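Side-chain contacts in HTH-type transcriptional repressor NemR (Escherichia coli, PDB 4YZE), which represses transcription of the nemRA-gloA operon by binding the NemR box, and responds to electrophiles and reactive chlorine species such as bleach: residues 18-23 / 63-68; 29-34 / 52-57; 97-102 / 180-185; 130-135 / 164-169. The protein carries 5 engineered substitutions. All coordinates share one frame; numbering follows the deposited sequence.

Contact 1: residues 18-23 / 63-68. Engineered in segment 18-23: Ser23 (natural residue Cys).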
loop_
_atom_site.group_PDB
_atom_site.type_symbol
_atom_site.label_atom_id
_atom_site.label_comp_id
_atom_site.label_asym_id
_atom_site.label_seq_id
_atom_site.Cartn_x
_atom_site.Cartn_y
_atom_site.Cartn_z
ATOM N N THR A 18 -14.595 -1.448 19.563
ATOM C CA THR A 18 -13.707 -0.453 20.154
ATOM C C THR A 18 -12.278 -0.684 19.673
ATOM O O THR A 18 -11.599 0.259 19.264
ATOM C CB THR A 18 -13.734 -0.529 21.678
ATOM O OG1 THR A 18 -15.096 -0.561 22.129
ATOM C CG2 THR A 18 -13.018 0.670 22.284
ATOM N N GLY A 19 -11.834 -1.942 19.712
ATOM C CA GLY A 19 -10.496 -2.295 19.271
ATOM C C GLY A 19 -10.244 -1.911 17.826
ATOM O O GLY A 19 -9.150 -1.456 17.482
ATOM N N GLU A 20 -11.253 -2.090 16.979
ATOM C CA GLU A 20 -11.102 -1.737 15.570
ATOM C C GLU A 20 -10.914 -0.227 15.412
ATOM O O GLU A 20 -9.969 0.209 14.752
ATOM C CB GLU A 20 -12.272 -2.259 14.726
ATOM C CG GLU A 20 -12.194 -1.858 13.248
ATOM C CD GLU A 20 -13.107 -2.667 12.352
ATOM O OE1 GLU A 20 -13.227 -2.306 11.162
ATOM O OE2 GLU A 20 -13.693 -3.670 12.822
ATOM N N GLN A 21 -11.785 0.561 16.044
ATOM C CA GLN A 21 -11.679 2.019 15.988
ATOM C C GLN A 21 -10.295 2.504 16.431
ATOM O O GLN A 21 -9.679 3.338 15.762
ATOM C CB GLN A 21 -12.778 2.687 16.831
ATOM N N LEU A 22 -9.804 1.964 17.546
ATOM C CA LEU A 22 -8.504 2.365 18.093
ATOM C C LEU A 22 -7.315 1.921 17.232
ATOM O O LEU A 22 -6.374 2.698 17.034
ATOM C CB LEU A 22 -8.336 1.842 19.524
ATOM C CG LEU A 22 -9.112 2.538 20.637
ATOM C CD1 LEU A 22 -8.943 1.765 21.946
ATOM C CD2 LEU A 22 -8.625 3.973 20.795
ATOM N N SER A 23 -7.346 0.673 16.752
ATOM C CA SER A 23 -6.330 0.159 15.835
ATOM C C SER A 23 -6.250 1.046 14.602
ATOM O O SER A 23 -5.162 1.366 14.118
ATOM C CB SER A 23 -6.670 -1.267 15.388
ATOM O OG SER A 23 -6.472 -2.209 16.425
ATOM N N GLU A 63 -10.966 -10.938 12.042
ATOM C CA GLU A 63 -11.915 -11.887 11.459
ATOM C C GLU A 63 -13.286 -11.247 11.400
ATOM O O GLU A 63 -13.993 -11.389 10.412
ATOM C CB GLU A 63 -11.952 -13.203 12.249
ATOM C CG GLU A 63 -10.745 -14.100 11.998
ATOM C CD GLU A 63 -10.660 -15.267 12.968
ATOM O OE1 GLU A 63 -11.498 -15.339 13.893
ATOM O OE2 GLU A 63 -9.752 -16.113 12.806
ATOM N N ARG A 64 -13.642 -10.511 12.450
ATOM C CA ARG A 64 -14.896 -9.784 12.467
ATOM C C ARG A 64 -14.896 -8.764 11.336
ATOM O O ARG A 64 -15.812 -8.735 10.519
ATOM C CB ARG A 64 -15.114 -9.091 13.821
ATOM C CG ARG A 64 -16.274 -8.096 13.832
ATOM C CD ARG A 64 -16.640 -7.673 15.258
ATOM N NE ARG A 64 -17.764 -6.736 15.311
ATOM C CZ ARG A 64 -17.651 -5.423 15.122
ATOM N NH1 ARG A 64 -16.467 -4.886 14.845
ATOM N NH2 ARG A 64 -18.722 -4.640 15.193
ATOM N N HIS A 65 -13.853 -7.946 11.281
ATOM C CA HIS A 65 -13.743 -6.913 10.263
ATOM C C HIS A 65 -13.825 -7.465 8.832
ATOM O O HIS A 65 -14.513 -6.900 7.988
ATOM C CB HIS A 65 -12.430 -6.162 10.434
ATOM C CG HIS A 65 -12.081 -5.293 9.272
ATOM N ND1 HIS A 65 -12.510 -3.988 9.167
ATOM C CD2 HIS A 65 -11.342 -5.535 8.164
ATOM C CE1 HIS A 65 -12.051 -3.463 8.045
ATOM N NE2 HIS A 65 -11.336 -4.381 7.421
ATOM N N TYR A 66 -13.117 -8.548 8.545
ATOM C CA TYR A 66 -13.114 -9.050 7.179
ATOM C C TYR A 66 -14.422 -9.769 6.858
ATOM O O TYR A 66 -14.852 -9.790 5.705
ATOM C CB TYR A 66 -11.904 -9.958 6.898
ATOM C CG TYR A 66 -10.602 -9.192 6.811
ATOM C CD1 TYR A 66 -10.385 -8.246 5.804
ATOM C CD2 TYR A 66 -9.593 -9.408 7.733
ATOM C CE1 TYR A 66 -9.187 -7.526 5.734
ATOM C CE2 TYR A 66 -8.393 -8.702 7.675
ATOM C CZ TYR A 66 -8.195 -7.759 6.682
ATOM O OH TYR A 66 -6.990 -7.080 6.646
ATOM N N ALA A 67 -15.052 -10.364 7.869
ATOM C CA ALA A 67 -16.320 -11.071 7.655
ATOM C C ALA A 67 -17.372 -10.095 7.158
ATOM O O ALA A 67 -18.110 -10.371 6.208
ATOM C CB ALA A 67 -16.793 -11.746 8.933
ATOM N N ALA A 68 -17.428 -8.947 7.813
ATOM C CA ALA A 68 -18.394 -7.915 7.474
ATOM C C ALA A 68 -18.092 -7.294 6.117
ATOM O O ALA A 68 -19.006 -7.073 5.330
ATOM C CB ALA A 68 -18.432 -6.855 8.558
HETATM O O HOH W 1 -13.705 -5.987 14.196
#
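Glu20 on helix 10-26 meets Arg64 and His65 on helix 54-79, joining two helices of the TetR-type DNA-binding region. Along 18-23, Thr18 comes first and turns away from the pair; it packs on helix 33-40. Glu20 then reaches across as an extended chain, CG anti to the backbone N (chi1 177°), and puts its carboxylate between two basic side chains. Glu20 OE1 takes the hydrogen bond from His65 ND1 at 2.7 Å. His65 ND1 comes from above the carboxylate plane, 49° out of it, and the N-H...O angle is 149°. The ring and carboxylate planes are far from parallel. The salt bridge from Glu20 OE2 to Arg64 NH1 is long, at 3.6 Å. A water bridges the same two atoms, giving a proton to OE2 and accepting one from NH1. The stronger partner of Arg64 is Glu13, two turns before Glu20 on helix 10-26, which makes a salt bridge with Arg64 NE. Glu20 reaches Arg64 mainly through the water. Leu22 packs on Met31. Ser23, engineered from cysteine, ends the segment. Ser23 OG donates to Gly19 O at 3.0 Å, from the face opposite to its own backbone N-H.

Contact 2: residues 29-34 / 52-57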
loop_
_atom_site.group_PDB
_atom_site.type_symbol
_atom_site.label_atom_id
_atom_site.label_comp_id
_atom_site.label_asym_id
_atom_site.label_seq_id
_atom_site.Cartn_x
_atom_site.Cartn_y
_atom_site.Cartn_z
ATOM N N THR A 29 -0.338 -2.440 17.217
ATOM C CA THR A 29 0.727 -2.540 18.212
ATOM C C THR A 29 0.732 -1.303 19.087
ATOM O O THR A 29 1.134 -1.353 20.255
ATOM C CB THR A 29 2.102 -2.689 17.556
ATOM O OG1 THR A 29 2.155 -1.868 16.383
ATOM C CG2 THR A 29 2.351 -4.142 17.167
ATOM N N GLY A 30 0.283 -0.192 18.506
ATOM C CA GLY A 30 0.175 1.065 19.221
ATOM C C GLY A 30 -0.901 1.028 20.291
ATOM O O GLY A 30 -0.743 1.622 21.338
ATOM N N MET A 31 -2.000 0.329 20.025
ATOM C CA MET A 31 -3.102 0.260 20.975
ATOM C C MET A 31 -2.774 -0.580 22.202
ATOM O O MET A 31 -2.629 -1.792 22.094
ATOM C CB MET A 31 -4.341 -0.313 20.298
ATOM C CG MET A 31 -5.530 -0.431 21.223
ATOM S SD MET A 31 -6.769 -1.532 20.527
ATOM C CE MET A 31 -5.900 -3.099 20.589
ATOM N N GLY A 32 -2.685 0.054 23.368
ATOM C CA GLY A 32 -2.451 -0.677 24.598
ATOM C C GLY A 32 -3.758 -1.185 25.180
ATOM O O GLY A 32 -4.809 -0.562 25.005
ATOM N N LEU A 33 -3.691 -2.319 25.872
ATOM C CA LEU A 33 -4.850 -2.906 26.542
ATOM C C LEU A 33 -5.637 -1.930 27.431
ATOM O O LEU A 33 -6.853 -1.789 27.274
ATOM C CB LEU A 33 -4.415 -4.108 27.376
ATOM C CG LEU A 33 -5.066 -5.457 27.076
ATOM C CD1 LEU A 33 -4.945 -6.355 28.307
ATOM C CD2 LEU A 33 -6.524 -5.314 26.633
ATOM N N SER A 34 -4.960 -1.264 28.368
ATOM C CA SER A 34 -5.666 -0.369 29.277
ATOM C C SER A 34 -6.398 0.739 28.521
ATOM O O SER A 34 -7.491 1.144 28.913
ATOM C CB SER A 34 -4.732 0.210 30.355
ATOM O OG SER A 34 -3.709 1.009 29.786
ATOM N N ARG A 52 -8.031 -14.682 25.448
ATOM C CA ARG A 52 -6.829 -15.144 26.136
ATOM C C ARG A 52 -5.806 -14.026 26.282
ATOM O O ARG A 52 -5.128 -13.920 27.309
ATOM C CB ARG A 52 -6.215 -16.333 25.383
ATOM C CG ARG A 52 -4.700 -16.264 25.202
ATOM C CD ARG A 52 -4.159 -17.488 24.477
ATOM N NE ARG A 52 -4.847 -17.710 23.209
ATOM C CZ ARG A 52 -4.361 -17.389 22.013
ATOM N NH1 ARG A 52 -3.164 -16.827 21.901
ATOM N NH2 ARG A 52 -5.075 -17.639 20.925
ATOM N N SER A 53 -5.716 -13.179 25.261
ATOM C CA SER A 53 -4.699 -12.136 25.232
ATOM C C SER A 53 -5.000 -11.063 24.198
ATOM O O SER A 53 -5.990 -11.146 23.461
ATOM C CB SER A 53 -3.342 -12.743 24.901
ATOM O OG SER A 53 -3.353 -13.276 23.587
ATOM N N LYS A 54 -4.129 -10.060 24.140
ATOM C CA LYS A 54 -4.271 -8.997 23.164
ATOM C C LYS A 54 -4.164 -9.583 21.768
ATOM O O LYS A 54 -4.896 -9.180 20.853
ATOM C CB LYS A 54 -3.207 -7.918 23.365
ATOM C CG LYS A 54 -3.317 -6.796 22.333
ATOM C CD LYS A 54 -2.107 -5.878 22.336
ATOM C CE LYS A 54 -2.340 -4.723 21.388
ATOM N NZ LYS A 54 -1.115 -3.934 21.073
ATOM N N GLU A 55 -3.260 -10.544 21.611
ATOM C CA GLU A 55 -3.041 -11.174 20.316
ATOM C C GLU A 55 -4.297 -11.899 19.862
ATOM O O GLU A 55 -4.705 -11.780 18.708
ATOM C CB GLU A 55 -1.863 -12.152 20.365
ATOM C CG GLU A 55 -1.581 -12.827 18.982
ATOM C CD GLU A 55 -2.254 -14.191 18.823
ATOM O OE1 GLU A 55 -2.918 -14.655 19.771
ATOM O OE2 GLU A 55 -2.111 -14.814 17.751
ATOM N N ALA A 56 -4.903 -12.650 20.780
ATOM C CA ALA A 56 -6.109 -13.416 20.467
ATOM C C ALA A 56 -7.228 -12.469 20.023
ATOM O O ALA A 56 -7.943 -12.714 19.037
ATOM C CB ALA A 56 -6.535 -14.241 21.681
ATOM N N PHE A 57 -7.349 -11.374 20.761
ATOM C CA PHE A 57 -8.309 -10.335 20.475
ATOM C C PHE A 57 -8.156 -9.752 19.061
ATOM O O PHE A 57 -9.152 -9.537 18.346
ATOM C CB PHE A 57 -8.152 -9.230 21.515
ATOM C CG PHE A 57 -8.951 -8.023 21.211
ATOM C CD1 PHE A 57 -10.294 -7.970 21.553
ATOM C CD2 PHE A 57 -8.372 -6.941 20.580
ATOM C CE1 PHE A 57 -11.048 -6.848 21.278
ATOM C CE2 PHE A 57 -9.115 -5.815 20.294
ATOM C CZ PHE A 57 -10.458 -5.767 20.645
#
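Lys54 and Met31 lie alongside each other and run in opposite directions. Lys54 is stretched out from the start of helix 54-79, with CG anti to the backbone N (chi1 179°) and every later bond extended. This full length carries the ammonium group to the backbone of 29-34. Lys54 NZ donates to Met31 O at 2.8 Å, with the donor tilted 29° from the carbonyl plane. Thr29 O lies farther off, at 3.5 Å from Lys54 NZ. NZ also donates to Phe28 O, and the Phe28 ring makes a cation-pi contact with the lysine. Two carbonyl acceptors and an aromatic ring hold the ammonium group, with Thr29 O nearby.

Met31 goes the other way, toward the helix that carries Lys54. Its chain is bent at the last torsion (chi3 67°), and the bend places the methyl group between two neighbours. Met31 CE is 4.0 Å from Lys54 CE and 4.2 Å from Phe57 CE2. It approaches the Phe57 ring obliquely.

The contact ties the loop that leads into the predicted helix-turn-helix to the start of helix 54-79, which follows that motif. Gly32 and Ser53 occupy the N-cap positions of helices 33-40 and 54-79. At Ser53 the cap is made by the side chain: Ser53 OG accepts from Ala56 N at 3.3 Å. Phe57, one turn after Ser53, also packs on Leu15 and Leu16 of helix 10-26 and meets Phe51 edge-to-face.

Contact 3: residues 97-102 / 180-185. Engineered in segment 97-102: Ser100 (natural residue Cys).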
loop_
_atom_site.group_PDB
_atom_site.type_symbol
_atom_site.label_atom_id
_atom_site.label_comp_id
_atom_site.label_asym_id
_atom_site.label_seq_id
_atom_site.Cartn_x
_atom_site.Cartn_y
_atom_site.Cartn_z
ATOM N N ASN A 97 -15.719 7.361 -2.426
ATOM C CA ASN A 97 -16.657 8.047 -1.537
ATOM C C ASN A 97 -16.256 7.900 -0.074
ATOM O O ASN A 97 -16.288 8.855 0.694
ATOM C CB ASN A 97 -18.069 7.499 -1.735
ATOM C CG ASN A 97 -18.578 7.680 -3.153
ATOM O OD1 ASN A 97 -18.072 8.505 -3.909
ATOM N ND2 ASN A 97 -19.589 6.899 -3.517
ATOM N N GLN A 98 -15.882 6.678 0.291
ATOM C CA GLN A 98 -15.542 6.324 1.663
ATOM C C GLN A 98 -14.090 6.650 1.996
ATOM O O GLN A 98 -13.528 6.104 2.947
ATOM C CB GLN A 98 -15.806 4.831 1.895
ATOM C CG GLN A 98 -17.283 4.461 1.795
ATOM C CD GLN A 98 -17.527 2.963 1.805
ATOM O OE1 GLN A 98 -16.645 2.175 2.152
ATOM N NE2 GLN A 98 -18.734 2.563 1.419
ATOM N N PHE A 99 -13.488 7.540 1.213
ATOM C CA PHE A 99 -12.100 7.926 1.429
ATOM C C PHE A 99 -11.984 8.788 2.684
ATOM O O PHE A 99 -11.183 8.502 3.581
ATOM C CB PHE A 99 -11.554 8.668 0.208
ATOM C CG PHE A 99 -10.209 9.290 0.431
ATOM C CD1 PHE A 99 -9.140 8.523 0.880
ATOM C CD2 PHE A 99 -10.011 10.646 0.193
ATOM C CE1 PHE A 99 -7.896 9.104 1.100
ATOM C CE2 PHE A 99 -8.772 11.231 0.403
ATOM C CZ PHE A 99 -7.714 10.457 0.858
ATOM N N SER A 100 -12.780 9.847 2.739
ATOM C CA SER A 100 -12.905 10.620 3.962
ATOM C C SER A 100 -14.363 10.925 4.243
ATOM O O SER A 100 -15.204 10.887 3.343
ATOM C CB SER A 100 -12.108 11.916 3.875
ATOM N N GLN A 101 -14.661 11.215 5.501
ATOM C CA GLN A 101 -15.993 11.658 5.879
ATOM C C GLN A 101 -15.884 12.950 6.682
ATOM O O GLN A 101 -15.041 13.061 7.571
ATOM C CB GLN A 101 -16.716 10.569 6.678
ATOM N N HIS A 102 -16.720 13.930 6.348
ATOM C CA HIS A 102 -16.766 15.206 7.068
ATOM C C HIS A 102 -15.399 15.897 7.199
ATOM O O HIS A 102 -15.127 16.577 8.195
ATOM C CB HIS A 102 -17.415 15.023 8.446
ATOM N N ARG A 180 -2.648 13.028 0.723
ATOM C CA ARG A 180 -3.923 13.708 1.016
ATOM C C ARG A 180 -4.604 14.225 -0.257
ATOM O O ARG A 180 -5.078 15.356 -0.316
ATOM C CB ARG A 180 -3.721 14.870 1.993
ATOM C CG ARG A 180 -2.914 14.509 3.260
ATOM C CD ARG A 180 -3.338 15.446 4.385
ATOM N NE ARG A 180 -2.243 15.851 5.255
ATOM C CZ ARG A 180 -1.453 16.894 5.023
ATOM N NH1 ARG A 180 -1.622 17.631 3.936
ATOM N NH2 ARG A 180 -0.486 17.197 5.871
ATOM N N SER A 181 -4.644 13.403 -1.288
ATOM C CA SER A 181 -5.353 13.790 -2.503
ATOM C C SER A 181 -6.124 12.555 -2.868
ATOM O O SER A 181 -5.638 11.428 -2.633
ATOM C CB SER A 181 -4.363 14.148 -3.617
ATOM O OG SER A 181 -5.019 14.348 -4.865
ATOM N N PHE A 182 -7.323 12.720 -3.417
ATOM C CA PHE A 182 -8.022 11.542 -3.935
ATOM C C PHE A 182 -7.698 11.300 -5.416
ATOM O O PHE A 182 -8.251 10.398 -6.054
ATOM C CB PHE A 182 -9.530 11.599 -3.658
ATOM C CG PHE A 182 -10.143 12.926 -3.959
ATOM C CD1 PHE A 182 -10.455 13.275 -5.266
ATOM C CD2 PHE A 182 -10.408 13.832 -2.937
ATOM C CE1 PHE A 182 -11.016 14.518 -5.553
ATOM C CE2 PHE A 182 -10.970 15.077 -3.214
ATOM C CZ PHE A 182 -11.273 15.418 -4.526
ATOM N N GLU A 183 -6.761 12.084 -5.949
ATOM C CA GLU A 183 -6.321 11.885 -7.339
ATOM C C GLU A 183 -5.864 10.442 -7.641
ATOM O O GLU A 183 -6.216 9.902 -8.676
ATOM C CB GLU A 183 -5.259 12.921 -7.738
ATOM C CG GLU A 183 -4.989 13.016 -9.233
ATOM C CD GLU A 183 -4.077 11.903 -9.734
ATOM O OE1 GLU A 183 -3.275 11.381 -8.917
ATOM O OE2 GLU A 183 -4.164 11.554 -10.941
ATOM N N PRO A 184 -5.097 9.809 -6.737
ATOM C CA PRO A 184 -4.732 8.423 -7.042
ATOM C C PRO A 184 -5.941 7.504 -7.167
ATOM O O PRO A 184 -5.900 6.570 -7.985
ATOM C CB PRO A 184 -3.900 8.009 -5.811
ATOM C CG PRO A 184 -3.273 9.316 -5.305
ATOM C CD PRO A 184 -4.347 10.353 -5.572
ATOM N N LEU A 185 -6.987 7.745 -6.377
ATOM C CA LEU A 185 -8.213 6.927 -6.464
ATOM C C LEU A 185 -8.988 7.231 -7.763
ATOM O O LEU A 185 -9.424 6.309 -8.437
ATOM C CB LEU A 185 -9.107 7.104 -5.225
ATOM C CG LEU A 185 -8.372 6.758 -3.913
ATOM C CD1 LEU A 185 -9.111 7.241 -2.637
ATOM C CD2 LEU A 185 -8.136 5.269 -3.849
#
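Phe99 and Phe182 mark the closest backbone approach, with their CA atoms 7.6 Å apart. Both segments are places where the chain leaves a helix. Helix 84-97 ends just before Gln98, and the chain then passes into the short strand 100-101. Helix 158-179 ends in a Schellman motif with Arg180, at positive phi, as its C-prime residue. Helix 183-195 starts three residues later. Phe182 holds its N-cap position, and Ser181 forms an ST turn in which Ser181 OG accepts from Glu183 N at 3.1 Å. The contact joins the exit of helix 84-97 to the turn between helices 158-179 and 183-195, within the TetR-like C-terminal domain.

Phe99 does most of the touching. Its CG lies anti to the backbone N (chi1 171°), which sends the ring across to 180-185. Three groups meet it obliquely. Leu185 CD1 lies 3.7 Å from CD1 of Phe99 and is also near CG and CB. Phe182 CB is 4.0 Å from Phe99 CD2, and Ser181 O comes to 4.2 Å from Phe99 CZ. Phe182 offers its CB rather than its ring; the two aromatic side chains cross at about a right angle, and Phe99 CD2 lies near the plane of the Phe182 ring, at its edge. Leu185 also packs on Leu96 and Ala172, and Phe99 touches Ala176. Arg180 makes a salt bridge with Glu122 of the second subunit.

No hydrogen bond crosses between the segments. Their cohesion is apolar and rests on the Leu185 methyl and the Phe182 CB against one ring, with Ser181 O a more distant neighbour.

Contact 4: residues 130-135 / 164-169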
loop_
_atom_site.group_PDB
_atom_site.type_symbol
_atom_site.label_atom_id
_atom_site.label_comp_id
_atom_site.label_asym_id
_atom_site.label_seq_id
_atom_site.Cartn_x
_atom_site.Cartn_y
_atom_site.Cartn_z
ATOM N N LYS A 130 -5.827 -13.957 4.579
ATOM C CA LYS A 130 -7.159 -14.493 4.347
ATOM C C LYS A 130 -8.163 -13.404 3.968
ATOM O O LYS A 130 -8.982 -13.597 3.068
ATOM C CB LYS A 130 -7.630 -15.241 5.599
ATOM C CG LYS A 130 -9.134 -15.290 5.766
ATOM C CD LYS A 130 -9.727 -16.568 5.199
ATOM C CE LYS A 130 -10.333 -17.425 6.305
ATOM N NZ LYS A 130 -9.452 -17.493 7.508
ATOM N N GLY A 131 -8.106 -12.264 4.652
ATOM C CA GLY A 131 -8.980 -11.143 4.321
ATOM C C GLY A 131 -8.824 -10.728 2.864
ATOM O O GLY A 131 -9.803 -10.638 2.116
ATOM N N ALA A 132 -7.577 -10.490 2.470
ATOM C CA ALA A 132 -7.235 -10.130 1.112
ATOM C C ALA A 132 -7.668 -11.207 0.089
ATOM O O ALA A 132 -8.236 -10.870 -0.962
ATOM C CB ALA A 132 -5.756 -9.875 1.012
ATOM N N ARG A 133 -7.391 -12.481 0.387
ATOM C CA ARG A 133 -7.765 -13.569 -0.526
ATOM C C ARG A 133 -9.267 -13.580 -0.809
ATOM O O ARG A 133 -9.682 -13.777 -1.960
ATOM C CB ARG A 133 -7.303 -14.936 0.001
ATOM C CG ARG A 133 -5.880 -15.315 -0.413
ATOM C CD ARG A 133 -5.615 -16.848 -0.293
ATOM N NE ARG A 133 -6.232 -17.379 0.909
ATOM C CZ ARG A 133 -5.694 -17.270 2.121
ATOM N NH1 ARG A 133 -4.511 -16.681 2.272
ATOM N NH2 ARG A 133 -6.333 -17.751 3.175
ATOM N N GLY A 134 -10.068 -13.337 0.231
ATOM C CA GLY A 134 -11.511 -13.222 0.096
ATOM C C GLY A 134 -11.935 -12.114 -0.867
ATOM O O GLY A 134 -12.837 -12.309 -1.688
ATOM N N VAL A 135 -11.303 -10.945 -0.781
ATOM C CA VAL A 135 -11.703 -9.841 -1.660
ATOM C C VAL A 135 -11.363 -10.191 -3.105
ATOM O O VAL A 135 -12.161 -9.999 -4.017
ATOM C CB VAL A 135 -11.011 -8.513 -1.293
ATOM C CG1 VAL A 135 -11.288 -7.421 -2.358
ATOM C CG2 VAL A 135 -11.437 -8.023 0.112
ATOM N N VAL A 164 -4.442 -7.882 -9.608
ATOM C CA VAL A 164 -3.986 -6.572 -10.053
ATOM C C VAL A 164 -4.941 -5.499 -9.576
ATOM O O VAL A 164 -4.501 -4.455 -9.130
ATOM C CB VAL A 164 -3.886 -6.517 -11.597
ATOM C CG1 VAL A 164 -3.788 -5.062 -12.116
ATOM C CG2 VAL A 164 -2.704 -7.346 -12.064
ATOM N N LEU A 165 -6.244 -5.748 -9.696
ATOM C CA LEU A 165 -7.249 -4.771 -9.267
ATOM C C LEU A 165 -7.120 -4.499 -7.770
ATOM O O LEU A 165 -7.250 -3.354 -7.304
ATOM C CB LEU A 165 -8.661 -5.271 -9.568
ATOM C CG LEU A 165 -9.159 -5.339 -11.019
ATOM C CD1 LEU A 165 -10.565 -5.907 -11.056
ATOM C CD2 LEU A 165 -9.145 -3.965 -11.691
ATOM N N TYR A 166 -6.867 -5.556 -7.010
ATOM C CA TYR A 166 -6.715 -5.409 -5.563
ATOM C C TYR A 166 -5.414 -4.681 -5.262
ATOM O O TYR A 166 -5.392 -3.753 -4.459
ATOM C CB TYR A 166 -6.774 -6.773 -4.866
ATOM C CG TYR A 166 -6.649 -6.651 -3.365
ATOM C CD1 TYR A 166 -7.708 -6.184 -2.599
ATOM C CD2 TYR A 166 -5.466 -6.967 -2.718
ATOM C CE1 TYR A 166 -7.606 -6.053 -1.225
ATOM C CE2 TYR A 166 -5.348 -6.842 -1.326
ATOM C CZ TYR A 166 -6.423 -6.384 -0.592
ATOM O OH TYR A 166 -6.324 -6.245 0.779
ATOM N N ALA A 167 -4.329 -5.082 -5.920
ATOM C CA ALA A 167 -3.047 -4.410 -5.689
ATOM C C ALA A 167 -3.196 -2.934 -6.040
ATOM O O ALA A 167 -2.699 -2.058 -5.332
ATOM C CB ALA A 167 -1.970 -5.033 -6.509
ATOM N N LEU A 168 -3.913 -2.656 -7.125
ATOM C CA LEU A 168 -4.095 -1.265 -7.564
ATOM C C LEU A 168 -4.859 -0.439 -6.529
ATOM O O LEU A 168 -4.485 0.705 -6.210
ATOM C CB LEU A 168 -4.846 -1.241 -8.899
ATOM C CG LEU A 168 -4.724 -0.112 -9.925
ATOM C CD1 LEU A 168 -6.044 0.090 -10.672
ATOM C CD2 LEU A 168 -4.241 1.185 -9.366
ATOM N N TRP A 169 -5.955 -1.009 -6.044
ATOM C CA TRP A 169 -6.785 -0.389 -5.013
ATOM C C TRP A 169 -5.979 -0.091 -3.743
ATOM O O TRP A 169 -6.112 0.975 -3.141
ATOM C CB TRP A 169 -7.932 -1.359 -4.691
ATOM C CG TRP A 169 -8.830 -0.958 -3.560
ATOM C CD1 TRP A 169 -9.976 -0.217 -3.643
ATOM C CD2 TRP A 169 -8.684 -1.315 -2.173
ATOM N NE1 TRP A 169 -10.540 -0.079 -2.394
ATOM C CE2 TRP A 169 -9.766 -0.739 -1.475
ATOM C CE3 TRP A 169 -7.745 -2.064 -1.456
ATOM C CZ2 TRP A 169 -9.932 -0.885 -0.085
ATOM C CZ3 TRP A 169 -7.909 -2.205 -0.077
ATOM C CH2 TRP A 169 -8.996 -1.616 0.590
#
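The Tyr166 ring lies across Ala132 and Val135, two residues on one side of helix 122-148. CG of Tyr166 stands anti to the backbone N (chi1 -179°), and the ring projects from helix 158-179 toward that side. The two residues touch different parts of it. Val135 CG1 meets the CD1 side, at 3.8 Å from Tyr166 CD1, with CE1 a little farther. Ala132 CB meets the far end: it is 3.7 Å from Tyr166 OH and 3.9 Å from Tyr166 CE2. Both methyl groups approach the ring obliquely. The Val135 side chain crosses that of Tyr166 at about a right angle.

CG1 of Val135 is itself anti to its backbone N (chi1 172°), and it is this branch that bears on the ring. The CA atoms of Val135 and Tyr166 are 7.7 Å apart, the nearest pair, and the ring runs from there along 130-135 to Ala132.

The contact belongs to the helical core of the TetR-like C-terminal domain, and all three touching residues are buried. Tyr91 of helix 84-97 packs on both Val135 and Tyr166, and Tyr69 and Leu73 of helix 54-79 also reach Val135. The dimer partner closes in as well: Gln175 of the second subunit packs on Ala132 and Tyr166. The contact therefore lies where the core of one subunit meets the other.

Even the phenol oxygen of Tyr166 lies against carbon on this side, at CB and CA of Ala132. Between these segments the contact is van der Waals packing.

In the fold
Contacts 1 and 2 lie in the DNA-binding region and share helix 54-79. Contact 2 is nested inside the loop closed by contact 1, and they touch: Gly19 CA is 3.7 Å from Phe57 CZ. Contacts 3 and 4 belong to the C-terminal domain; both touch the second subunit, and their nearest atoms are about 5 Å apart. Contact 1 meets contact 4 where Tyr66 CD1 lies 3.5 Å from Gly131 CA, joining the two regions. Cys108, central to the response to reactive chlorine species, has three contacts nearby: its side chain is about 6 Å from the side chain of His65, about 7 Å from that of Tyr166 and about 8 Å from that of Phe99. Contact 2 lies away from it.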